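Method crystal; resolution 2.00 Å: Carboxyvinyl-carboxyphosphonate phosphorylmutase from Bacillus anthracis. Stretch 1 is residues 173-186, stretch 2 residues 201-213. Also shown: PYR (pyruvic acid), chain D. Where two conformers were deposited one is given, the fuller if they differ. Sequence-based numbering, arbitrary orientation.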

# COMPACT_ATOMS: atom_id res chain seq x y z
N GLY A 173 8.33 15.76 -32.49
CA GLY A 173 9.25 16.88 -32.51
C GLY A 173 8.86 18.02 -31.59
O GLY A 173 7.72 18.11 -31.13
N LEU A 174 9.82 18.90 -31.34
CA LEU A 174 9.66 19.98 -30.39
C LEU A 174 8.51 20.92 -30.73
O LEU A 174 7.61 21.10 -29.92
CB LEU A 174 10.95 20.79 -30.27
CG LEU A 174 10.96 21.88 -29.21
CD1 LEU A 174 10.48 21.34 -27.86
CD2 LEU A 174 12.36 22.46 -29.08
N ASP A 175 8.55 21.50 -31.92
CA ASP A 175 7.51 22.44 -32.34
C ASP A 175 6.14 21.77 -32.38
O ASP A 175 5.12 22.43 -32.18
CB ASP A 175 7.84 23.05 -33.69
CG ASP A 175 8.91 24.12 -33.60
OD1 ASP A 175 8.97 24.81 -32.56
OD2 ASP A 175 9.69 24.26 -34.57
N GLU A 176 6.13 20.47 -32.65
CA GLU A 176 4.89 19.71 -32.66
C GLU A 176 4.29 19.68 -31.27
O GLU A 176 3.09 19.85 -31.09
CB GLU A 176 5.16 18.27 -33.09
CG GLU A 176 4.31 17.83 -34.24
CD GLU A 176 5.10 17.74 -35.51
OE1 GLU A 176 4.58 17.17 -36.49
OE2 GLU A 176 6.25 18.25 -35.53
N ALA A 177 5.15 19.45 -30.28
CA ALA A 177 4.71 19.41 -28.90
C ALA A 177 4.18 20.77 -28.48
O ALA A 177 3.13 20.86 -27.84
CB ALA A 177 5.85 18.98 -28.00
N ILE A 178 4.89 21.83 -28.85
CA ILE A 178 4.48 23.19 -28.51
C ILE A 178 3.10 23.50 -29.06
O ILE A 178 2.27 24.10 -28.38
CB ILE A 178 5.49 24.23 -29.04
CG1 ILE A 178 6.78 24.17 -28.23
CG2 ILE A 178 4.90 25.64 -28.99
CD1 ILE A 178 7.84 25.17 -28.66
N GLU A 179 2.85 23.07 -30.29
CA GLU A 179 1.55 23.25 -30.92
C GLU A 179 0.46 22.51 -30.16
O GLU A 179 -0.58 23.08 -29.84
CB GLU A 179 1.57 22.81 -32.38
CG GLU A 179 2.26 23.79 -33.32
CD GLU A 179 1.47 25.08 -33.49
OE1 GLU A 179 2.03 26.16 -33.21
OE2 GLU A 179 0.29 25.01 -33.90
N ARG A 180 0.70 21.23 -29.88
CA ARG A 180 -0.25 20.42 -29.12
C ARG A 180 -0.52 21.08 -27.77
O ARG A 180 -1.67 21.28 -27.40
CB ARG A 180 0.30 19.01 -28.88
CG ARG A 180 0.16 18.06 -30.06
CD ARG A 180 0.47 16.64 -29.62
NE ARG A 180 0.26 15.66 -30.67
CZ ARG A 180 -0.86 14.97 -30.84
NH1 ARG A 180 -1.89 15.16 -30.04
NH2 ARG A 180 -0.95 14.08 -31.82
N ALA A 181 0.55 21.43 -27.07
CA ALA A 181 0.47 22.03 -25.75
C ALA A 181 -0.44 23.26 -25.70
O ALA A 181 -1.35 23.33 -24.88
CB ALA A 181 1.86 22.40 -25.24
N ASN A 182 -0.21 24.21 -26.60
CA ASN A 182 -1.00 25.43 -26.63
C ASN A 182 -2.47 25.18 -26.95
O ASN A 182 -3.34 25.96 -26.58
CB ASN A 182 -0.40 26.44 -27.61
CG ASN A 182 0.86 27.09 -27.09
OD1 ASN A 182 1.00 27.34 -25.89
ND2 ASN A 182 1.79 27.38 -27.99
N ALA A 183 -2.73 24.08 -27.65
CA ALA A 183 -4.10 23.70 -27.97
C ALA A 183 -4.79 23.19 -26.72
O ALA A 183 -5.93 23.57 -26.43
CB ALA A 183 -4.11 22.63 -29.05
N TYR A 184 -4.10 22.34 -25.98
CA TYR A 184 -4.63 21.76 -24.76
C TYR A 184 -4.91 22.86 -23.74
O TYR A 184 -5.87 22.78 -22.98
CB TYR A 184 -3.65 20.75 -24.18
CG TYR A 184 -3.29 19.59 -25.09
CD1 TYR A 184 -4.12 19.21 -26.13
CD2 TYR A 184 -2.11 18.88 -24.90
CE1 TYR A 184 -3.78 18.15 -26.96
CE2 TYR A 184 -1.76 17.83 -25.72
CZ TYR A 184 -2.60 17.46 -26.75
OH TYR A 184 -2.25 16.41 -27.56
N VAL A 185 -4.06 23.88 -23.75
CA VAL A 185 -4.21 25.01 -22.84
C VAL A 185 -5.48 25.81 -23.14
O VAL A 185 -6.27 26.10 -22.24
CB VAL A 185 -3.00 25.96 -22.90
CG1 VAL A 185 -3.27 27.23 -22.11
CG2 VAL A 185 -1.76 25.26 -22.38
N LYS A 186 -5.68 26.16 -24.40
CA LYS A 186 -6.86 26.91 -24.78
C LYS A 186 -8.12 26.07 -24.58
O LYS A 186 -9.22 26.60 -24.43
CB LYS A 186 -6.76 27.41 -26.22
CG LYS A 186 -7.55 26.60 -27.23
CD LYS A 186 -7.74 27.41 -28.50
CE LYS A 186 -8.38 28.76 -28.19
NZ LYS A 186 -8.55 29.60 -29.40
N GLU A 201 18.01 24.29 -23.16
CA GLU A 201 17.45 25.22 -24.14
C GLU A 201 16.04 24.84 -24.55
O GLU A 201 15.23 25.70 -24.85
CB GLU A 201 18.35 25.35 -25.38
CG GLU A 201 18.24 24.19 -26.37
CD GLU A 201 18.26 24.66 -27.81
OE1 GLU A 201 18.56 25.85 -28.06
OE2 GLU A 201 17.96 23.84 -28.71
N GLU A 202 15.74 23.54 -24.55
CA GLU A 202 14.40 23.10 -24.91
C GLU A 202 13.41 23.43 -23.81
O GLU A 202 12.26 23.78 -24.07
CB GLU A 202 14.37 21.60 -25.24
CG GLU A 202 15.05 21.27 -26.56
CD GLU A 202 14.68 19.90 -27.10
OE1 GLU A 202 13.83 19.23 -26.49
OE2 GLU A 202 15.25 19.50 -28.14
N PHE A 203 13.86 23.32 -22.56
CA PHE A 203 13.02 23.65 -21.42
C PHE A 203 12.64 25.12 -21.49
O PHE A 203 11.46 25.47 -21.52
CB PHE A 203 13.74 23.37 -20.09
CG PHE A 203 14.10 21.91 -19.88
CD1 PHE A 203 13.59 20.92 -20.68
CD2 PHE A 203 14.94 21.54 -18.85
CE1 PHE A 203 13.93 19.60 -20.46
CE2 PHE A 203 15.29 20.24 -18.63
CZ PHE A 203 14.78 19.26 -19.44
N ARG A 204 13.66 25.98 -21.54
CA ARG A 204 13.45 27.43 -21.59
C ARG A 204 12.64 27.86 -22.82
O ARG A 204 11.80 28.75 -22.74
CB ARG A 204 14.80 28.15 -21.57
CG ARG A 204 15.69 27.81 -20.38
CD ARG A 204 16.95 28.67 -20.38
NE ARG A 204 17.79 28.46 -19.20
CZ ARG A 204 17.65 29.13 -18.05
NH1 ARG A 204 16.71 30.05 -17.93
NH2 ARG A 204 18.46 28.88 -17.03
N LEU A 205 12.90 27.22 -23.96
CA LEU A 205 12.18 27.54 -25.19
C LEU A 205 10.72 27.14 -25.11
O LEU A 205 9.84 27.88 -25.54
CB LEU A 205 12.82 26.85 -26.39
CG LEU A 205 12.05 27.02 -27.70
CD1 LEU A 205 11.95 28.50 -28.09
CD2 LEU A 205 12.70 26.23 -28.82
N PHE A 206 10.47 25.95 -24.57
CA PHE A 206 9.11 25.45 -24.45
C PHE A 206 8.32 26.37 -23.53
O PHE A 206 7.20 26.76 -23.84
CB PHE A 206 9.12 24.02 -23.91
CG PHE A 206 7.80 23.31 -24.04
CD1 PHE A 206 7.52 22.54 -25.16
CD2 PHE A 206 6.84 23.40 -23.04
CE1 PHE A 206 6.31 21.88 -25.29
CE2 PHE A 206 5.63 22.74 -23.16
CZ PHE A 206 5.36 21.98 -24.29
N ASN A 207 8.93 26.73 -22.40
CA ASN A 207 8.35 27.67 -21.46
C ASN A 207 8.03 29.01 -22.12
O ASN A 207 7.02 29.64 -21.82
CB ASN A 207 9.32 27.88 -20.28
CG ASN A 207 8.74 28.77 -19.20
OD1 ASN A 207 7.53 28.83 -19.00
ND2 ASN A 207 9.61 29.48 -18.49
N SER A 208 8.90 29.41 -23.05
CA SER A 208 8.77 30.71 -23.71
C SER A 208 7.64 30.72 -24.72
O SER A 208 7.03 31.76 -24.97
CB SER A 208 10.08 31.07 -24.41
OG SER A 208 10.05 32.41 -24.86
N LYS A 209 7.35 29.56 -25.30
CA LYS A 209 6.36 29.49 -26.37
C LYS A 209 5.01 28.97 -25.89
O LYS A 209 4.05 28.96 -26.66
CB LYS A 209 6.89 28.60 -27.50
CG LYS A 209 6.80 29.24 -28.88
CD LYS A 209 8.01 30.10 -29.18
CE LYS A 209 7.82 30.89 -30.45
NZ LYS A 209 7.48 30.03 -31.62
N VAL A 210 4.93 28.54 -24.63
CA VAL A 210 3.70 27.96 -24.10
C VAL A 210 3.14 28.79 -22.94
O VAL A 210 3.84 29.08 -21.97
CB VAL A 210 3.92 26.50 -23.66
CG1 VAL A 210 2.67 25.95 -22.99
CG2 VAL A 210 4.31 25.64 -24.85
N ASN A 211 1.86 29.15 -23.03
CA ASN A 211 1.22 30.02 -22.04
C ASN A 211 0.62 29.29 -20.83
O ASN A 211 -0.58 29.40 -20.56
CB ASN A 211 0.16 30.90 -22.70
CG ASN A 211 -0.92 30.09 -23.39
OD1 ASN A 211 -0.64 29.10 -24.06
ND2 ASN A 211 -2.17 30.51 -23.23
N ALA A 212 1.46 28.57 -20.10
CA ALA A 212 1.01 27.78 -18.95
C ALA A 212 2.18 27.46 -18.04
O ALA A 212 3.32 27.42 -18.49
CB ALA A 212 0.34 26.50 -19.42
N PRO A 213 1.90 27.23 -16.75
CA PRO A 213 2.93 26.69 -15.87
C PRO A 213 3.36 25.31 -16.35
O PRO A 213 2.55 24.60 -16.94
CB PRO A 213 2.20 26.56 -14.53
CG PRO A 213 1.11 27.56 -14.59
CD PRO A 213 0.67 27.58 -16.02
C PYR D . 11.46 19.63 -34.27
O PYR D . 10.24 19.53 -34.74
OXT PYR D . 11.89 20.79 -33.85
CA PYR D . 12.26 18.50 -34.21
O3 PYR D . 13.17 18.36 -33.27
CB PYR D . 12.07 17.42 -35.23

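The most distinctive feature of this contact is the amide of Asn182, which reaches across to the place where the other helix ends. Asn182 ND2 donates to Lys209 O (3.1 Å, nearly straight at 162°), and Asn182 OD1 accepts a weak, longer hydrogen bond from Asn211 N (3.5 Å). One side chain thus serves a carbonyl and an NH on both flanks of Val210, the first residue to leave helical geometry; an asparagine offers both a donor and an acceptor for this. Its CA-to-CB bond points sideways, and the m rotamer (chi1 -74°) brings the amide to the partner. Asn182 OD1 lies 3.3 Å from Val210 CA.

Most of the remaining contact is apolar. The helices run in broadly the same direction, inclined at 36° with axes 10.3 Å apart at closest approach, and the stretches bury 599 Å² in total. Phe206, chi1 t, is the knob in a hole formed by Leu174, Ala177, Ile178 and Ala181. Leu174 CD1 approaches the ring edge, 4.2 Å from Phe206 CD1; Ile178 CG1 is 3.6 Å from Phe206 CD1, and Ala181 CB lies 3.7 Å from Phe206 CZ. Ala177 and Ala181 both point toward the partner, and their short side chains leave room for the ring: Ala177 CB is 4.0 Å from Phe206 CE1.

At the N-terminal end of stretch 1, Leu174 CD2 packs on Leu205 CD2 (3.8 Å) and on the aliphatic Glu202 CG (3.9 Å), while both Glu202 carboxylate oxygens are hydrogen-bonded elsewhere in the structure. Ile178 CD1 meets Lys209 CB (3.7 Å), using the lysine's aliphatic base while its end leads away. Beyond the knob, Val210 CG2 lies 4.1 Å from Ala181 CB, and Val185 CG2 closes the contact against Ala212 CB (3.8 Å).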